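Local coordinates for catalytic domain of the nuclear inclusion protein A (nia) (Tobacco etch virus, PDB 1LVM) that acts as the chymotrypsin-like cysteine protease of tobacco etch virus, binding and cleaving peptide substrates, probably to process the viral polyprotein, at residues A[43-48]-A[196-201]; A[54-59]-A[80-85]; A[121-124]-A[129-132]. The protein carries 1 engineered substitution. All coordinates share one frame; numbering follows the deposited sequence.

Interaction 1. Residues A[43-48]-A[196-201]; sequences IGFGPF and ELLTNQ
Leu-198 of the short helix 194-199 meets two phenylalanines that flank a tight turn, Phe-45 through its side chain and Phe-48 through its carbonyl oxygen. The main element is a CH-pi contact. Methyl CD1 of Leu-198 stands 4.0 Å from the centroid of the Phe-45 ring and only 4° off the ring normal, which places it squarely over the centre of one face. Beside it, CB of the same leucine lies 3.8 Å from Phe-45 CE1, so the aliphatic chain runs from the rim of the ring inward over its face.

Side-chain torsions set up this encounter. Phe-45 carries its ring anti to the backbone N (chi1 -173°), which directs it to the helix, while Leu-198 holds CG anti to its own carbonyl carbon, and chi2 of 175° sets CD1 anti to CA, over the ring. At the margin, Thr-199 CG2 approaches Phe-45 CE1 obliquely; the threonine hydroxyl turns back to the helix and bonds to the carbonyl of Met-195.

Phe-48 is used differently. Its CE2 lies 3.5 Å from Leu-198 O, with the oxygen in the plane of the ring at its edge, where the slightly positive C-H rim faces a carbonyl. One face of this ring is covered by Pro-47 CG, 3.7 Å above its plane, and the ring also meets that of Trp-206.

The two rings leave the ends of a tight turn: Phe-45 N to Phe-48 O (2.9 Å) and Phe-48 N to Phe-45 O bracket a type II' beta turn with Gly-46 at positive phi. Such a two-residue turn joins adjacent antiparallel strands, here 36-45 and 48-51 of the N-terminal beta-barrel of a chymotrypsin-like protease, against which the helix packs.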
ATOM      1  N   ILE A  43       0.923   1.129   5.227  1.00 11.09           N
ATOM      2  CA  ILE A  43       0.799   0.007   6.145  1.00 13.61           C
ATOM      3  C   ILE A  43       1.909   0.124   7.192  1.00 12.48           C
ATOM      4  O   ILE A  43       3.105   0.129   6.853  1.00 12.37           O
ATOM      5  CB  ILE A  43       0.968  -1.314   5.397  1.00 13.14           C
ATOM      6  CG1 ILE A  43      -0.127  -1.429   4.321  1.00 11.91           C
ATOM      7  CG2 ILE A  43       0.903  -2.516   6.409  1.00 11.03           C
ATOM      8  CD1 ILE A  43       0.176  -2.390   3.172  1.00 13.61           C
ATOM      9  N   GLY A  44       1.527   0.217   8.460  1.00 13.05           N
ATOM     10  CA  GLY A  44       2.519   0.369   9.514  1.00 11.73           C
ATOM     11  C   GLY A  44       3.137  -0.938   9.938  1.00 14.61           C
ATOM     12  O   GLY A  44       2.489  -1.985   9.917  1.00 14.06           O
ATOM     13  N   PHE A  45       4.415  -0.902  10.275  1.00 10.90           N
ATOM     14  CA  PHE A  45       5.154  -2.099  10.699  1.00 15.00           C
ATOM     15  C   PHE A  45       6.336  -1.583  11.517  1.00 19.88           C
ATOM     16  O   PHE A  45       7.284  -0.966  10.989  1.00 15.03           O
ATOM     17  CB  PHE A  45       5.672  -2.895   9.490  1.00 12.37           C
ATOM     18  CG  PHE A  45       6.303  -4.223   9.870  1.00 13.26           C
ATOM     19  CD1 PHE A  45       7.644  -4.293  10.224  1.00 12.85           C
ATOM     20  CD2 PHE A  45       5.537  -5.401   9.852  1.00 10.90           C
ATOM     21  CE1 PHE A  45       8.234  -5.516  10.551  1.00 16.30           C
ATOM     22  CE2 PHE A  45       6.103  -6.639  10.162  1.00 14.72           C
ATOM     23  CZ  PHE A  45       7.469  -6.725  10.515  1.00 16.68           C
ATOM     24  N   GLY A  46       6.277  -1.792  12.817  1.00 16.46           N
ATOM     25  CA  GLY A  46       7.335  -1.233  13.623  1.00 21.72           C
ATOM     26  C   GLY A  46       7.354   0.277  13.452  1.00 10.93           C
ATOM     27  O   GLY A  46       6.315   0.969  13.419  1.00 15.41           O
ATOM     28  N   PRO A  47       8.574   0.842  13.258  1.00 14.02           N
ATOM     29  CA  PRO A  47       8.721   2.284  13.100  1.00 19.74           C
ATOM     30  C   PRO A  47       8.501   2.715  11.649  1.00 19.88           C
ATOM     31  O   PRO A  47       8.685   3.890  11.296  1.00 20.73           O
ATOM     32  CB  PRO A  47      10.160   2.497  13.517  1.00 18.27           C
ATOM     33  CG  PRO A  47      10.841   1.366  12.975  1.00 16.95           C
ATOM     34  CD  PRO A  47       9.892   0.185  13.261  1.00 17.71           C
ATOM     35  N   PHE A  48       8.102   1.755  10.815  1.00 15.97           N
ATOM     36  CA  PHE A  48       7.930   2.035   9.374  1.00 13.57           C
ATOM     37  C   PHE A  48       6.515   2.164   8.908  1.00 10.17           C
ATOM     38  O   PHE A  48       5.567   1.655   9.542  1.00 13.00           O
ATOM     39  CB  PHE A  48       8.552   0.895   8.552  1.00 15.29           C
ATOM     40  CG  PHE A  48       9.974   0.526   8.959  1.00 10.08           C
ATOM     41  CD1 PHE A  48      10.949   1.527   9.095  1.00 13.86           C
ATOM     42  CD2 PHE A  48      10.332  -0.794   9.199  1.00 15.61           C
ATOM     43  CE1 PHE A  48      12.269   1.203   9.471  1.00 16.75           C
ATOM     44  CE2 PHE A  48      11.647  -1.153   9.575  1.00 25.26           C
ATOM     45  CZ  PHE A  48      12.629  -0.140   9.715  1.00 20.44           C
ATOM     46  N   GLU A 196      12.889  -9.941   5.103  1.00 15.38           N
ATOM     47  CA  GLU A 196      14.308  -9.677   5.474  1.00 17.80           C
ATOM     48  C   GLU A 196      14.534  -8.149   5.522  1.00 18.16           C
ATOM     49  O   GLU A 196      15.142  -7.586   6.443  1.00 18.15           O
ATOM     50  CB  GLU A 196      15.275 -10.283   4.428  1.00 19.85           C
ATOM     51  CG  GLU A 196      16.754 -10.285   4.908  1.00 22.57           C
ATOM     52  CD  GLU A 196      16.876 -11.104   6.180  1.00 41.00           C
ATOM     53  OE1 GLU A 196      17.733 -10.752   7.021  1.00 35.88           O
ATOM     54  OE2 GLU A 196      16.115 -12.094   6.354  1.00 27.21           O
ATOM     55  N   LEU A 197      14.056  -7.480   4.486  1.00 15.81           N
ATOM     56  CA  LEU A 197      14.240  -6.028   4.427  1.00 22.96           C
ATOM     57  C   LEU A 197      13.610  -5.316   5.634  1.00 25.77           C
ATOM     58  O   LEU A 197      14.194  -4.389   6.177  1.00 18.35           O
ATOM     59  CB  LEU A 197      13.641  -5.494   3.110  1.00 17.15           C
ATOM     60  CG  LEU A 197      13.657  -3.959   2.989  1.00 17.63           C
ATOM     61  CD1 LEU A 197      15.150  -3.444   3.001  1.00 15.74           C
ATOM     62  CD2 LEU A 197      13.008  -3.609   1.678  1.00 17.42           C
ATOM     63  N   LEU A 198      12.416  -5.739   6.057  1.00 15.01           N
ATOM     64  CA  LEU A 198      11.789  -5.080   7.193  1.00 12.94           C
ATOM     65  C   LEU A 198      12.410  -5.343   8.523  1.00 22.97           C
ATOM     66  O   LEU A 198      12.205  -4.561   9.429  1.00 19.32           O
ATOM     67  CB  LEU A 198      10.284  -5.492   7.327  1.00 15.10           C
ATOM     68  CG  LEU A 198       9.396  -5.190   6.113  1.00 16.50           C
ATOM     69  CD1 LEU A 198       7.984  -5.786   6.382  1.00 17.50           C
ATOM     70  CD2 LEU A 198       9.227  -3.671   5.901  1.00 13.52           C
ATOM     71  N   THR A 199      13.133  -6.462   8.638  1.00 18.02           N
ATOM     72  CA  THR A 199      13.706  -6.891   9.919  1.00 17.38           C
ATOM     73  C   THR A 199      15.221  -6.917  10.019  1.00 33.47           C
ATOM     74  O   THR A 199      15.731  -7.332  11.043  1.00 33.95           O
ATOM     75  CB  THR A 199      13.240  -8.268  10.218  1.00 25.34           C
ATOM     76  OG1 THR A 199      13.678  -9.127   9.143  1.00 23.16           O
ATOM     77  CG2 THR A 199      11.732  -8.293  10.276  1.00 25.52           C
ATOM     78  N   ASN A 200      15.934  -6.460   8.989  1.00 25.18           N
ATOM     79  CA  ASN A 200      17.407  -6.496   8.995  1.00 33.18           C
ATOM     80  C   ASN A 200      17.932  -5.115   8.583  1.00 29.24           C
ATOM     81  O   ASN A 200      17.927  -4.709   7.406  1.00 21.11           O
ATOM     82  CB  ASN A 200      17.892  -7.620   8.025  1.00 27.54           C
ATOM     83  CG  ASN A 200      19.410  -7.656   7.835  1.00 93.93           C
ATOM     84  OD1 ASN A 200      20.107  -6.718   8.209  1.00 61.39           O
ATOM     85  ND2 ASN A 200      19.926  -8.747   7.222  1.00 30.52           N
ATOM     86  N   GLN A 201      18.453  -4.373   9.547  1.00 26.40           N
ATOM     87  CA  GLN A 201      18.880  -3.054   9.164  1.00 32.50           C
ATOM     88  C   GLN A 201      20.004  -3.028   8.157  1.00 27.79           C
ATOM     89  O   GLN A 201      20.117  -2.087   7.405  1.00 27.73           O
ATOM     90  CB  GLN A 201      19.143  -2.188  10.404  1.00 41.04           C
ATOM     91  CG  GLN A 201      20.142  -2.668  11.402  1.00 93.94           C
ATOM     92  CD  GLN A 201      20.262  -1.669  12.538  1.00 93.94           C
ATOM     93  OE1 GLN A 201      21.283  -1.614  13.229  1.00 68.96           O
ATOM     94  NE2 GLN A 201      19.208  -0.864  12.735  1.00 54.73           N
TER

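Interaction 2. Residues A[54-59]-A[80-85]; sequences HLFRRN and LQQHLI
Gln-82, on strand 81-84 of the N-terminal barrel in this chymotrypsin-like fold, reaches across to Phe-56 and Asn-59 in the loop that follows strand 48-51. From CB, its CG departs anti to the carbonyl carbon (chi1 -59°), and the chain continues extended (chi2 157°), carrying the amide to the loop. CD comes within 4.0 Å of Asn-59 ND2. Beyond it the two ends of the amide part company: OE1 accepts a hydrogen bond from the backbone N of Trp-210, whereas NE2, which also has a hydrogen-bond partner outside the two segments, faces the phenylalanine. NE2 sits 3.5 Å above the plane of the Phe-56 ring, over its centre; NE2 lies 3.6 Å from Phe-56 CG and 4.0 Å from Phe-56 CZ, a narrow spread. The ring and amide planes are 73° apart, so the amide meets the ring nitrogen-first rather than flat. On the opposite face Leu-55 CG lies offset toward the rim, so an apolar residue and an amide nitrogen flank the ring unequally.

Asn-59 stands next to this site without bonding to Gln-82: ND2 and NE2 are 3.5 Å apart, both donors. Its polar atoms find other partners, OD1 at Thr-77 OG1 and ND2 at the carbonyl of Trp-210. A water completes the link between the segments, accepting from Asn-59 ND2 at 3.0 Å and donating to Leu-80 O at 2.8 Å.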
ATOM      1  N   HIS A  54       4.876   6.916  -5.278  1.00 12.25           N
ATOM      2  CA  HIS A  54       4.378   8.153  -5.868  1.00 15.76           C
ATOM      3  C   HIS A  54       3.828   9.141  -4.870  1.00 21.02           C
ATOM      4  O   HIS A  54       3.481  10.240  -5.220  1.00 17.71           O
ATOM      5  CB  HIS A  54       3.392   7.908  -7.033  1.00 13.61           C
ATOM      6  CG  HIS A  54       2.049   7.463  -6.607  1.00 14.42           C
ATOM      7  ND1 HIS A  54       1.715   6.135  -6.534  1.00 15.73           N
ATOM      8  CD2 HIS A  54       0.948   8.173  -6.202  1.00 17.79           C
ATOM      9  CE1 HIS A  54       0.471   6.043  -6.114  1.00 18.77           C
ATOM     10  NE2 HIS A  54      -0.026   7.259  -5.901  1.00 18.00           N
ATOM     11  N   LEU A  55       3.745   8.744  -3.615  1.00 16.25           N
ATOM     12  CA  LEU A  55       3.352   9.702  -2.573  1.00 15.38           C
ATOM     13  C   LEU A  55       4.377  10.877  -2.627  1.00 15.74           C
ATOM     14  O   LEU A  55       4.082  12.021  -2.245  1.00 16.41           O
ATOM     15  CB  LEU A  55       3.508   9.006  -1.198  1.00 10.88           C
ATOM     16  CG  LEU A  55       3.233   9.903   0.031  1.00 14.11           C
ATOM     17  CD1 LEU A  55       1.838  10.544  -0.066  1.00 16.55           C
ATOM     18  CD2 LEU A  55       3.324   9.062   1.303  1.00 17.62           C
ATOM     19  N   PHE A  56       5.595  10.535  -3.010  1.00 14.16           N
ATOM     20  CA  PHE A  56       6.703  11.513  -3.056  1.00 15.66           C
ATOM     21  C   PHE A  56       6.994  12.134  -4.416  1.00 17.56           C
ATOM     22  O   PHE A  56       8.124  12.449  -4.718  1.00 15.83           O
ATOM     23  CB  PHE A  56       7.974  10.884  -2.438  1.00 15.09           C
ATOM     24  CG  PHE A  56       7.846  10.698  -0.970  1.00 17.70           C
ATOM     25  CD1 PHE A  56       7.953  11.786  -0.111  1.00 16.08           C
ATOM     26  CD2 PHE A  56       7.572   9.454  -0.438  1.00 21.14           C
ATOM     27  CE1 PHE A  56       7.796  11.628   1.284  1.00 14.91           C
ATOM     28  CE2 PHE A  56       7.412   9.274   0.956  1.00 20.44           C
ATOM     29  CZ  PHE A  56       7.523  10.340   1.812  1.00 19.76           C
ATOM     30  N   ARG A  57       5.952  12.273  -5.230  1.00 15.68           N
ATOM     31  CA  ARG A  57       6.020  12.995  -6.509  1.00 23.87           C
ATOM     32  C   ARG A  57       6.628  14.328  -6.097  1.00 24.14           C
ATOM     33  O   ARG A  57       7.453  14.896  -6.809  1.00 19.38           O
ATOM     34  CB  ARG A  57       4.589  13.199  -7.073  1.00 13.44           C
ATOM     35  CG  ARG A  57       4.447  14.172  -8.273  1.00 23.72           C
ATOM     36  CD  ARG A  57       5.460  13.901  -9.344  1.00 32.20           C
ATOM     37  NE  ARG A  57       5.374  14.943 -10.384  1.00 72.94           N
ATOM     38  CZ  ARG A  57       6.255  15.935 -10.516  1.00 35.46           C
ATOM     39  NH1 ARG A  57       7.280  16.005  -9.685  1.00 32.32           N
ATOM     40  NH2 ARG A  57       6.123  16.848 -11.462  1.00 39.51           N
ATOM     41  N   ARG A  58       6.233  14.821  -4.922  1.00 15.99           N
ATOM     42  CA  ARG A  58       6.775  16.058  -4.382  1.00 14.63           C
ATOM     43  C   ARG A  58       7.329  15.766  -2.994  1.00 22.96           C
ATOM     44  O   ARG A  58       6.864  14.862  -2.325  1.00 16.54           O
ATOM     45  CB  ARG A  58       5.656  17.101  -4.278  1.00 19.38           C
ATOM     46  CG  ARG A  58       5.310  17.586  -5.702  1.00 26.68           C
ATOM     47  CD  ARG A  58       4.122  18.510  -5.812  1.00 36.19           C
ATOM     48  NE  ARG A  58       3.414  18.199  -7.060  1.00 93.71           N
ATOM     49  CZ  ARG A  58       2.443  17.289  -7.187  1.00 55.28           C
ATOM     50  NH1 ARG A  58       2.019  16.579  -6.130  1.00 38.33           N
ATOM     51  NH2 ARG A  58       1.902  17.071  -8.376  1.00 93.94           N
ATOM     52  N   ASN A  59       8.309  16.525  -2.540  1.00 15.50           N
ATOM     53  CA  ASN A  59       8.831  16.311  -1.200  1.00 13.45           C
ATOM     54  C   ASN A  59       9.323  17.684  -0.717  1.00 17.03           C
ATOM     55  O   ASN A  59      10.522  17.974  -0.732  1.00 16.21           O
ATOM     56  CB  ASN A  59       9.933  15.258  -1.247  1.00 12.22           C
ATOM     57  CG  ASN A  59      10.383  14.804   0.178  1.00 16.29           C
ATOM     58  OD1 ASN A  59      10.057  15.432   1.178  1.00 19.17           O
ATOM     59  ND2 ASN A  59      11.176  13.765   0.242  1.00 14.25           N
ATOM     60  N   LEU A  80      12.161  13.167   6.572  1.00 15.92           N
ATOM     61  CA  LEU A  80      11.818  11.769   6.720  1.00 13.40           C
ATOM     62  C   LEU A  80      12.800  10.798   6.021  1.00 15.58           C
ATOM     63  O   LEU A  80      13.027  10.949   4.827  1.00 19.29           O
ATOM     64  CB  LEU A  80      10.409  11.595   6.084  1.00 20.35           C
ATOM     65  CG  LEU A  80       9.071  11.268   6.757  1.00 44.02           C
ATOM     66  CD1 LEU A  80       9.129  11.480   8.237  1.00 17.86           C
ATOM     67  CD2 LEU A  80       7.916  12.008   6.061  1.00 18.73           C
ATOM     68  N   GLN A  81      13.319   9.800   6.728  1.00 12.83           N
ATOM     69  CA  GLN A  81      14.119   8.778   6.097  1.00 15.25           C
ATOM     70  C   GLN A  81      13.240   7.861   5.221  1.00 17.98           C
ATOM     71  O   GLN A  81      12.113   7.474   5.589  1.00 15.70           O
ATOM     72  CB  GLN A  81      14.893   7.983   7.166  1.00 14.35           C
ATOM     73  CG  GLN A  81      16.042   8.882   7.681  1.00 23.67           C
ATOM     74  CD  GLN A  81      17.050   8.063   8.415  1.00 31.54           C
ATOM     75  OE1 GLN A  81      16.755   7.474   9.456  1.00 48.20           O
ATOM     76  NE2 GLN A  81      18.248   7.974   7.858  1.00 49.51           N
ATOM     77  N   GLN A  82      13.758   7.547   4.040  1.00 12.86           N
ATOM     78  CA  GLN A  82      13.056   6.759   3.040  1.00 12.46           C
ATOM     79  C   GLN A  82      13.933   5.614   2.519  1.00 19.71           C
ATOM     80  O   GLN A  82      15.168   5.765   2.341  1.00 17.49           O
ATOM     81  CB  GLN A  82      12.774   7.649   1.835  1.00 13.71           C
ATOM     82  CG  GLN A  82      11.944   8.903   2.095  1.00 13.76           C
ATOM     83  CD  GLN A  82      12.221   9.941   0.992  1.00 11.27           C
ATOM     84  OE1 GLN A  82      13.386  10.364   0.862  1.00 16.17           O
ATOM     85  NE2 GLN A  82      11.193  10.302   0.147  1.00 14.94           N
ATOM     86  N   HIS A  83      13.301   4.478   2.272  1.00 16.07           N
ATOM     87  CA  HIS A  83      14.005   3.366   1.648  1.00 11.93           C
ATOM     88  C   HIS A  83      13.231   3.029   0.377  1.00 18.38           C
ATOM     89  O   HIS A  83      12.050   2.618   0.393  1.00 14.37           O
ATOM     90  CB  HIS A  83      14.134   2.099   2.535  1.00 12.19           C
ATOM     91  CG  HIS A  83      14.662   0.931   1.772  1.00 16.80           C
ATOM     92  ND1 HIS A  83      15.955   0.468   1.893  1.00 16.95           N
ATOM     93  CD2 HIS A  83      14.059   0.132   0.870  1.00 15.43           C
ATOM     94  CE1 HIS A  83      16.124  -0.577   1.097  1.00 22.98           C
ATOM     95  NE2 HIS A  83      14.984  -0.808   0.463  1.00 20.56           N
ATOM     96  N   LEU A  84      13.881   3.222  -0.751  1.00 13.57           N
ATOM     97  CA  LEU A  84      13.227   2.973  -2.064  1.00 15.35           C
ATOM     98  C   LEU A  84      13.259   1.521  -2.479  1.00 23.73           C
ATOM     99  O   LEU A  84      14.269   0.874  -2.294  1.00 16.47           O
ATOM    100  CB  LEU A  84      13.972   3.760  -3.175  1.00 17.83           C
ATOM    101  CG  LEU A  84      14.154   5.246  -2.907  1.00 25.52           C
ATOM    102  CD1 LEU A  84      15.126   5.912  -3.929  1.00 28.90           C
ATOM    103  CD2 LEU A  84      12.831   5.839  -3.049  1.00 22.62           C
ATOM    104  N   ILE A  85      12.147   1.023  -3.051  1.00 15.24           N
ATOM    105  CA  ILE A  85      12.102  -0.313  -3.591  1.00 12.76           C
ATOM    106  C   ILE A  85      12.308  -0.127  -5.128  1.00 14.20           C
ATOM    107  O   ILE A  85      11.491   0.403  -5.892  1.00 14.06           O
ATOM    108  CB  ILE A  85      10.689  -1.004  -3.343  1.00 19.36           C
ATOM    109  CG1 ILE A  85      10.296  -0.920  -1.839  1.00 20.15           C
ATOM    110  CG2 ILE A  85      10.764  -2.498  -3.801  1.00 19.09           C
ATOM    111  CD1 ILE A  85      11.195  -1.723  -0.950  1.00 17.50           C
TER
HETATM  112  O   HOH W   1      12.244  12.723   2.875  1.00 16.86           O

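Interaction 3. Residues A[121-124]-A[129-132]; sequences TTNF and MSSM
Thr-121 and Met-132 pair across an antiparallel beta hairpin of strands 116-123 and 130-142 in the six-stranded C-terminal barrel. Their hydrogen-bonded ring is reciprocal: Thr-121 N gives to Met-132 O at 2.9 Å, nearly straight at 169°, and Met-132 N gives to Thr-121 O at 2.8 Å, more bent at 152°. The latter donor rides 44° out of the carbonyl plane, well away from a lone-pair direction. Nearer the hairpin end, Asn-123 N binds Ser-130 O at 2.6 Å. Between these pairs, Thr-122 and Ser-131 form the non-hydrogen-bonded pair, their CA atoms 4.3 Å apart.

The side chains divide over two faces. With Thr-121, Asn-123 and Ser-130 lies Met-132, whose CG is anti to the carbonyl carbon and whose chain, extended to SD, puts the sulfur 3.4 Å from Asn-123 CB; the bend at chi3 then turns only CE. On the face of Thr-122, its CG2, anti to the backbone N, meets Met-129 CE. Phe-124 and Met-129 then run side by side, in a Met-aromatic contact that is oblique to the ring; Met-129 is poorly ordered.

Further out, Thr-122 OG1 bonds to Ser-23 O and Ser-131 OG to Asn-20 OD1, tying this face to the region of helix 20-23. Phe-124 also touches His-28 of strand 26-33. At the strand end, Asn-123 OD1 accepts from the backbone N of Gln-125.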
ATOM      1  N   THR A 121      -9.093  -2.356   3.811  1.00 15.27           N
ATOM      2  CA  THR A 121      -8.897  -0.979   4.123  1.00 18.82           C
ATOM      3  C   THR A 121      -9.424  -0.676   5.516  1.00 16.57           C
ATOM      4  O   THR A 121      -9.856  -1.555   6.229  1.00 16.74           O
ATOM      5  CB  THR A 121      -9.557  -0.073   3.039  1.00 24.89           C
ATOM      6  OG1 THR A 121     -10.989  -0.191   3.036  1.00 23.22           O
ATOM      7  CG2 THR A 121      -9.057  -0.480   1.661  1.00 30.67           C
ATOM      8  N   THR A 122      -9.384   0.605   5.882  1.00 19.84           N
ATOM      9  CA  THR A 122      -9.833   1.047   7.186  1.00 18.88           C
ATOM     10  C   THR A 122     -10.620   2.352   6.904  1.00 26.58           C
ATOM     11  O   THR A 122     -10.196   3.192   6.092  1.00 35.99           O
ATOM     12  CB  THR A 122      -8.623   1.408   8.132  1.00 19.58           C
ATOM     13  OG1 THR A 122      -7.788   0.254   8.291  1.00 40.54           O
ATOM     14  CG2 THR A 122      -9.115   1.761   9.526  1.00 15.91           C
ATOM     15  N   ASN A 123     -11.731   2.492   7.578  1.00 28.82           N
ATOM     16  CA  ASN A 123     -12.541   3.685   7.459  1.00 78.21           C
ATOM     17  C   ASN A 123     -12.219   4.598   8.654  1.00 49.29           C
ATOM     18  O   ASN A 123     -12.489   4.252   9.841  1.00 36.50           O
ATOM     19  CB  ASN A 123     -14.030   3.332   7.458  1.00 93.94           C
ATOM     20  CG  ASN A 123     -14.909   4.515   7.080  1.00 93.68           C
ATOM     21  OD1 ASN A 123     -14.423   5.621   6.896  1.00 44.79           O
ATOM     22  ND2 ASN A 123     -16.204   4.282   6.964  1.00 38.02           N
ATOM     23  N   PHE A 124     -11.649   5.765   8.324  1.00 39.38           N
ATOM     24  CA  PHE A 124     -11.263   6.783   9.305  1.00 61.06           C
ATOM     25  C   PHE A 124     -12.319   7.860   9.555  1.00 93.94           C
ATOM     26  O   PHE A 124     -12.274   8.562  10.583  1.00 54.70           O
ATOM     27  CB  PHE A 124      -9.962   7.443   8.871  1.00 30.17           C
ATOM     28  CG  PHE A 124      -8.773   6.585   9.086  1.00 26.29           C
ATOM     29  CD1 PHE A 124      -8.341   6.316  10.393  1.00 33.87           C
ATOM     30  CD2 PHE A 124      -8.046   6.069   8.005  1.00 25.63           C
ATOM     31  CE1 PHE A 124      -7.191   5.564  10.649  1.00 31.68           C
ATOM     32  CE2 PHE A 124      -6.880   5.290   8.258  1.00 19.68           C
ATOM     33  CZ  PHE A 124      -6.453   5.053   9.589  1.00 17.58           C
ATOM     34  N   MET A 129     -12.029   4.323  13.755  1.00 85.22           N
ATOM     35  CA  MET A 129     -11.664   3.700  12.500  1.00 56.71           C
ATOM     36  C   MET A 129     -12.196   2.265  12.490  1.00 72.21           C
ATOM     37  O   MET A 129     -12.095   1.546  13.473  1.00 83.91           O
ATOM     38  CB  MET A 129     -10.149   3.674  12.361  1.00 87.05           C
ATOM     39  CG  MET A 129      -9.477   3.018  13.562  1.00 68.36           C
ATOM     40  SD  MET A 129      -7.675   2.854  13.438  1.00 93.88           S
ATOM     41  CE  MET A 129      -7.522   1.252  12.670  1.00 39.54           C
ATOM     42  N   SER A 130     -12.768   1.870  11.365  1.00 24.75           N
ATOM     43  CA  SER A 130     -13.317   0.544  11.160  1.00 25.91           C
ATOM     44  C   SER A 130     -12.718  -0.168   9.919  1.00 36.92           C
ATOM     45  O   SER A 130     -12.564   0.445   8.851  1.00 32.71           O
ATOM     46  CB  SER A 130     -14.807   0.666  10.946  1.00 30.44           C
ATOM     47  OG  SER A 130     -14.962   1.655   9.960  1.00 43.83           O
ATOM     48  N   SER A 131     -12.384  -1.447  10.096  1.00 30.00           N
ATOM     49  CA  SER A 131     -11.857  -2.306   9.048  1.00 28.30           C
ATOM     50  C   SER A 131     -12.859  -2.655   7.933  1.00 42.83           C
ATOM     51  O   SER A 131     -14.033  -2.891   8.238  1.00 20.26           O
ATOM     52  CB  SER A 131     -11.401  -3.572   9.715  1.00 19.74           C
ATOM     53  OG  SER A 131     -12.472  -4.166  10.416  1.00 50.74           O
ATOM     54  N   MET A 132     -12.389  -2.763   6.672  1.00 16.96           N
ATOM     55  CA  MET A 132     -13.259  -3.045   5.532  1.00 12.88           C
ATOM     56  C   MET A 132     -12.565  -4.059   4.647  1.00 17.09           C
ATOM     57  O   MET A 132     -11.352  -3.985   4.525  1.00 16.93           O
ATOM     58  CB  MET A 132     -13.515  -1.736   4.822  1.00 14.68           C
ATOM     59  CG  MET A 132     -14.033  -0.685   5.821  1.00 25.76           C
ATOM     60  SD  MET A 132     -14.444   0.919   5.061  1.00 34.02           S
ATOM     61  CE  MET A 132     -15.317   0.530   3.881  1.00 17.55           C
TER

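How the interactions relate
From the N terminus, the chain first passes 43-48, whose partner 196-201 comes 148 residues later, so interaction 1 closes a long loop containing both other contacts. Within that loop, interaction 2 closes first, joining 54-59 to 80-85, and interaction 3 follows in series as a short hairpin closure; none cross. Interaction 1 brings the chain back from the C-terminal barrel, packing helix 194-199 against the N-terminal one, where interaction 2 lies. The two touch directly: Leu-197 CD1 lies 3.6 Å from His-83 CE1, and Leu-197 CD2 lies 3.7 Å from Ile-85 CD1. Interaction 3 belongs to the C-terminal barrel, its centre about 22 Å from that of interaction 1.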